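Local coordinates for protein PaaA (Enterobacter agglomerans, PDB 5FF5) that probably acts as a ThiF/E1-like adenylating enzyme in the post-translational Claisen condensation and decarboxylation that lead to the bicyclic core of the antibiotic pantocin A, at residues 215-229 / 246-259. Sequence-based numbering, arbitrary orientation.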
# COMPACT_ATOMS: atom_id res chain seq x y z
N ARG A 215 -12.03 22.21 23.70
CA ARG A 215 -10.97 21.37 24.26
C ARG A 215 -11.54 20.41 25.30
O ARG A 215 -10.93 19.39 25.62
CB ARG A 215 -9.84 22.20 24.88
CG ARG A 215 -8.79 21.35 25.60
CD ARG A 215 -7.49 22.10 25.81
NE ARG A 215 -6.49 21.24 26.44
CZ ARG A 215 -5.18 21.33 26.25
NH1 ARG A 215 -4.68 22.27 25.46
NH2 ARG A 215 -4.36 20.48 26.87
N ALA A 216 -12.71 20.74 25.83
CA ALA A 216 -13.28 19.90 26.87
C ALA A 216 -13.71 18.56 26.28
O ALA A 216 -13.55 17.52 26.92
CB ALA A 216 -14.44 20.60 27.55
N ARG A 217 -14.23 18.57 25.05
CA ARG A 217 -14.68 17.35 24.40
C ARG A 217 -13.49 16.63 23.77
O ARG A 217 -13.35 15.41 23.90
CB ARG A 217 -15.75 17.66 23.35
CG ARG A 217 -16.34 16.42 22.64
CD ARG A 217 -16.72 15.34 23.64
NE ARG A 217 -17.41 14.20 23.05
CZ ARG A 217 -17.70 13.08 23.73
NH1 ARG A 217 -17.32 12.97 24.99
NH2 ARG A 217 -18.34 12.08 23.17
N LEU A 218 -12.60 17.40 23.13
CA LEU A 218 -11.43 16.85 22.45
C LEU A 218 -10.54 16.03 23.38
O LEU A 218 -9.99 15.02 22.96
CB LEU A 218 -10.61 17.97 21.85
CG LEU A 218 -11.23 18.66 20.64
CD1 LEU A 218 -10.40 19.87 20.21
CD2 LEU A 218 -11.38 17.66 19.51
N GLU A 219 -10.39 16.45 24.63
CA GLU A 219 -9.57 15.69 25.56
C GLU A 219 -10.34 14.41 25.93
O GLU A 219 -9.74 13.40 26.27
CB GLU A 219 -9.25 16.52 26.81
CG GLU A 219 -8.46 17.80 26.53
CD GLU A 219 -8.09 18.58 27.81
OE1 GLU A 219 -8.37 18.08 28.94
OE2 GLU A 219 -7.53 19.70 27.70
N GLU A 220 -11.66 14.46 25.83
CA GLU A 220 -12.47 13.26 26.05
C GLU A 220 -12.35 12.33 24.85
O GLU A 220 -12.18 11.13 25.02
CB GLU A 220 -13.95 13.61 26.31
CG GLU A 220 -14.27 14.02 27.76
CD GLU A 220 -15.76 14.23 28.05
OE1 GLU A 220 -16.53 14.64 27.14
OE2 GLU A 220 -16.18 13.94 29.20
N LEU A 221 -12.42 12.87 23.64
CA LEU A 221 -12.29 12.05 22.43
C LEU A 221 -10.90 11.44 22.32
O LEU A 221 -10.76 10.26 22.02
CB LEU A 221 -12.61 12.87 21.18
CG LEU A 221 -14.08 13.30 21.00
CD1 LEU A 221 -14.27 14.06 19.71
CD2 LEU A 221 -15.06 12.12 21.08
N VAL A 222 -9.87 12.23 22.60
CA VAL A 222 -8.52 11.69 22.60
C VAL A 222 -8.37 10.62 23.68
O VAL A 222 -7.83 9.56 23.42
CB VAL A 222 -7.45 12.79 22.80
CG1 VAL A 222 -6.10 12.16 23.09
CG2 VAL A 222 -7.37 13.69 21.58
N GLY A 223 -8.84 10.89 24.89
CA GLY A 223 -8.79 9.91 25.96
C GLY A 223 -7.40 9.40 26.23
O GLY A 223 -6.44 10.18 26.19
N ASP A 224 -7.25 8.09 26.40
CA ASP A 224 -5.94 7.53 26.73
C ASP A 224 -5.23 7.00 25.50
O ASP A 224 -4.50 6.02 25.60
CB ASP A 224 -6.06 6.41 27.78
CG ASP A 224 -6.95 5.25 27.34
OD1 ASP A 224 -7.53 5.32 26.23
OD2 ASP A 224 -7.09 4.28 28.13
N SER A 225 -5.43 7.66 24.37
CA SER A 225 -4.69 7.34 23.16
C SER A 225 -3.20 7.43 23.41
O SER A 225 -2.73 8.19 24.26
CB SER A 225 -5.06 8.28 22.00
OG SER A 225 -6.43 8.20 21.69
N THR A 226 -2.47 6.63 22.65
CA THR A 226 -1.04 6.57 22.73
C THR A 226 -0.39 7.15 21.46
O THR A 226 0.80 7.40 21.43
CB THR A 226 -0.63 5.15 23.01
OG1 THR A 226 -1.15 4.32 21.98
CG2 THR A 226 -1.24 4.71 24.33
N PHE A 227 -1.20 7.38 20.44
CA PHE A 227 -0.75 7.92 19.16
C PHE A 227 -1.92 8.62 18.47
O PHE A 227 -3.06 8.19 18.62
CB PHE A 227 -0.20 6.81 18.25
CG PHE A 227 0.94 7.25 17.37
CD1 PHE A 227 2.23 6.84 17.64
CD2 PHE A 227 0.71 8.05 16.27
CE1 PHE A 227 3.27 7.25 16.83
CE2 PHE A 227 1.75 8.47 15.46
CZ PHE A 227 3.03 8.07 15.74
N ILE A 228 -1.66 9.67 17.69
CA ILE A 228 -2.75 10.36 17.00
C ILE A 228 -2.43 10.58 15.51
O ILE A 228 -1.31 10.98 15.15
CB ILE A 228 -3.06 11.76 17.64
CG1 ILE A 228 -3.66 11.60 19.04
CG2 ILE A 228 -3.99 12.57 16.76
CD1 ILE A 228 -3.88 12.86 19.73
N ILE A 229 -3.43 10.33 14.68
CA ILE A 229 -3.35 10.57 13.24
C ILE A 229 -4.42 11.58 12.88
O ILE A 229 -5.58 11.37 13.23
CB ILE A 229 -3.59 9.27 12.42
CG1 ILE A 229 -2.64 8.15 12.85
CG2 ILE A 229 -3.51 9.54 10.92
CD1 ILE A 229 -2.81 6.84 12.10
N ILE A 246 -6.04 22.36 18.82
CA ILE A 246 -6.30 21.95 20.19
C ILE A 246 -5.87 20.51 20.41
O ILE A 246 -5.29 20.18 21.47
CB ILE A 246 -7.79 22.14 20.59
CG1 ILE A 246 -8.21 23.59 20.40
CG2 ILE A 246 -8.02 21.79 22.07
CD1 ILE A 246 -9.55 23.90 20.98
N ILE A 247 -6.13 19.66 19.42
CA ILE A 247 -5.70 18.26 19.50
C ILE A 247 -4.18 18.23 19.68
O ILE A 247 -3.69 17.54 20.57
CB ILE A 247 -6.10 17.45 18.27
CG1 ILE A 247 -7.61 17.43 18.11
CG2 ILE A 247 -5.58 16.03 18.38
CD1 ILE A 247 -8.08 16.63 16.92
N HIS A 248 -3.46 18.95 18.82
CA HIS A 248 -2.03 19.16 18.98
C HIS A 248 -1.61 19.63 20.39
O HIS A 248 -0.64 19.13 20.96
CB HIS A 248 -1.54 20.15 17.93
CG HIS A 248 -0.95 19.51 16.71
ND1 HIS A 248 -1.23 19.94 15.43
CD2 HIS A 248 -0.11 18.46 16.58
CE1 HIS A 248 -0.60 19.17 14.57
NE2 HIS A 248 0.09 18.27 15.24
N SER A 249 -2.33 20.60 20.95
CA SER A 249 -2.02 21.05 22.30
C SER A 249 -2.26 19.91 23.30
O SER A 249 -1.46 19.66 24.22
CB SER A 249 -2.84 22.28 22.68
OG SER A 249 -2.54 22.70 24.00
N ILE A 250 -3.39 19.23 23.14
CA ILE A 250 -3.69 18.10 24.01
C ILE A 250 -2.55 17.09 23.92
O ILE A 250 -2.12 16.51 24.93
CB ILE A 250 -5.01 17.44 23.62
CG1 ILE A 250 -6.14 18.47 23.59
CG2 ILE A 250 -5.31 16.30 24.58
CD1 ILE A 250 -7.44 17.97 23.05
N ALA A 251 -2.05 16.88 22.71
CA ALA A 251 -0.98 15.93 22.44
C ALA A 251 0.31 16.35 23.11
O ALA A 251 0.92 15.56 23.82
CB ALA A 251 -0.79 15.76 20.95
N LYS A 252 0.73 17.60 22.91
CA LYS A 252 1.93 18.09 23.59
C LYS A 252 1.83 17.94 25.12
O LYS A 252 2.79 17.55 25.80
CB LYS A 252 2.16 19.56 23.23
CG LYS A 252 3.38 20.16 23.90
CD LYS A 252 3.63 21.60 23.42
CE LYS A 252 4.14 21.66 21.98
NZ LYS A 252 4.42 23.06 21.52
N ASP A 253 0.65 18.24 25.66
CA ASP A 253 0.41 18.17 27.09
C ASP A 253 0.41 16.75 27.65
O ASP A 253 0.73 16.56 28.82
CB ASP A 253 -0.90 18.87 27.43
CG ASP A 253 -0.82 20.36 27.18
OD1 ASP A 253 0.20 20.80 26.59
OD2 ASP A 253 -1.77 21.09 27.55
N LYS A 254 0.01 15.77 26.85
CA LYS A 254 -0.05 14.39 27.33
C LYS A 254 1.07 13.48 26.81
O LYS A 254 1.05 12.28 27.04
CB LYS A 254 -1.40 13.78 26.97
CG LYS A 254 -2.58 14.69 27.26
CD LYS A 254 -3.85 13.89 27.52
CE LYS A 254 -3.85 13.29 28.91
NZ LYS A 254 -5.11 12.55 29.21
N ALA A 255 2.05 14.05 26.10
CA ALA A 255 3.13 13.28 25.46
C ALA A 255 2.59 12.21 24.52
O ALA A 255 2.84 11.02 24.70
CB ALA A 255 4.02 12.63 26.50
N ILE A 256 1.85 12.64 23.50
CA ILE A 256 1.28 11.73 22.54
C ILE A 256 1.80 12.04 21.14
O ILE A 256 1.70 13.17 20.67
CB ILE A 256 -0.25 11.80 22.54
CG1 ILE A 256 -0.80 11.59 23.95
CG2 ILE A 256 -0.82 10.77 21.60
CD1 ILE A 256 -2.29 11.99 24.08
N PRO A 257 2.37 11.03 20.47
CA PRO A 257 2.78 11.23 19.08
C PRO A 257 1.61 11.58 18.15
O PRO A 257 0.53 11.02 18.22
CB PRO A 257 3.40 9.89 18.71
CG PRO A 257 3.78 9.26 19.99
CD PRO A 257 2.73 9.68 20.95
N VAL A 258 1.86 12.54 17.28
CA VAL A 258 0.90 12.98 16.29
C VAL A 258 1.58 12.95 14.92
O VAL A 258 2.68 13.47 14.75
CB VAL A 258 0.39 14.41 16.63
CG1 VAL A 258 -0.58 14.93 15.59
CG2 VAL A 258 -0.23 14.45 18.00
N ILE A 259 0.92 12.36 13.93
CA ILE A 259 1.46 12.38 12.58
C ILE A 259 0.50 13.10 11.68
O ILE A 259 -0.70 12.86 11.74
CB ILE A 259 1.73 10.96 12.03
CG1 ILE A 259 2.55 11.05 10.73
CG2 ILE A 259 0.42 10.23 11.78
CD1 ILE A 259 2.91 9.72 10.13
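Arg215, Ile228 and Ile250 carry the join between two neighbouring helix-strand units of the Rossmann-like ThiF domain, a worked example of how an α/β fold packs adjacent helix-strand pairs. Helices 215-222 and 246-254 cross at -59°. Arg215, its CG anti to the backbone N (chi1 174°) and the chain extended as far as NE, runs along one flank of the second helix as a knob among Ile246, Ser249, Ile250 and Asp253. Its aliphatic part lies against Ile246 CG2, while Ile250 CA and CG1 lie over one face of the guanidinium, CG1 toward its rim. Near the edge, with partners tilted somewhat from the plane, NH1 donates to Ser249 OG and NH2 forms a salt bridge with Asp253 OD2 (2.7 Å), meeting that oxygen from above the carboxylate plane, so two separate anchors restrain the group's rotation. Further in, Ile250 CD1 lies against Leu218 CB and Glu219 CG. Ile228 links helix to sheet: its CD1 touches Ile247 CG2 (3.8 Å), while CG1 meets Ile256 CG2 in the loop entering the partner strand. Strand 134-138 flanks 227-229 on the other side. In the parallel pairing, Ile228 N donates to Pro257 O, and its O accepts from Ile259 N. Pro257 CB sits over the Phe227 ring in a CH-pi contact, 3.4 Å from its centroid.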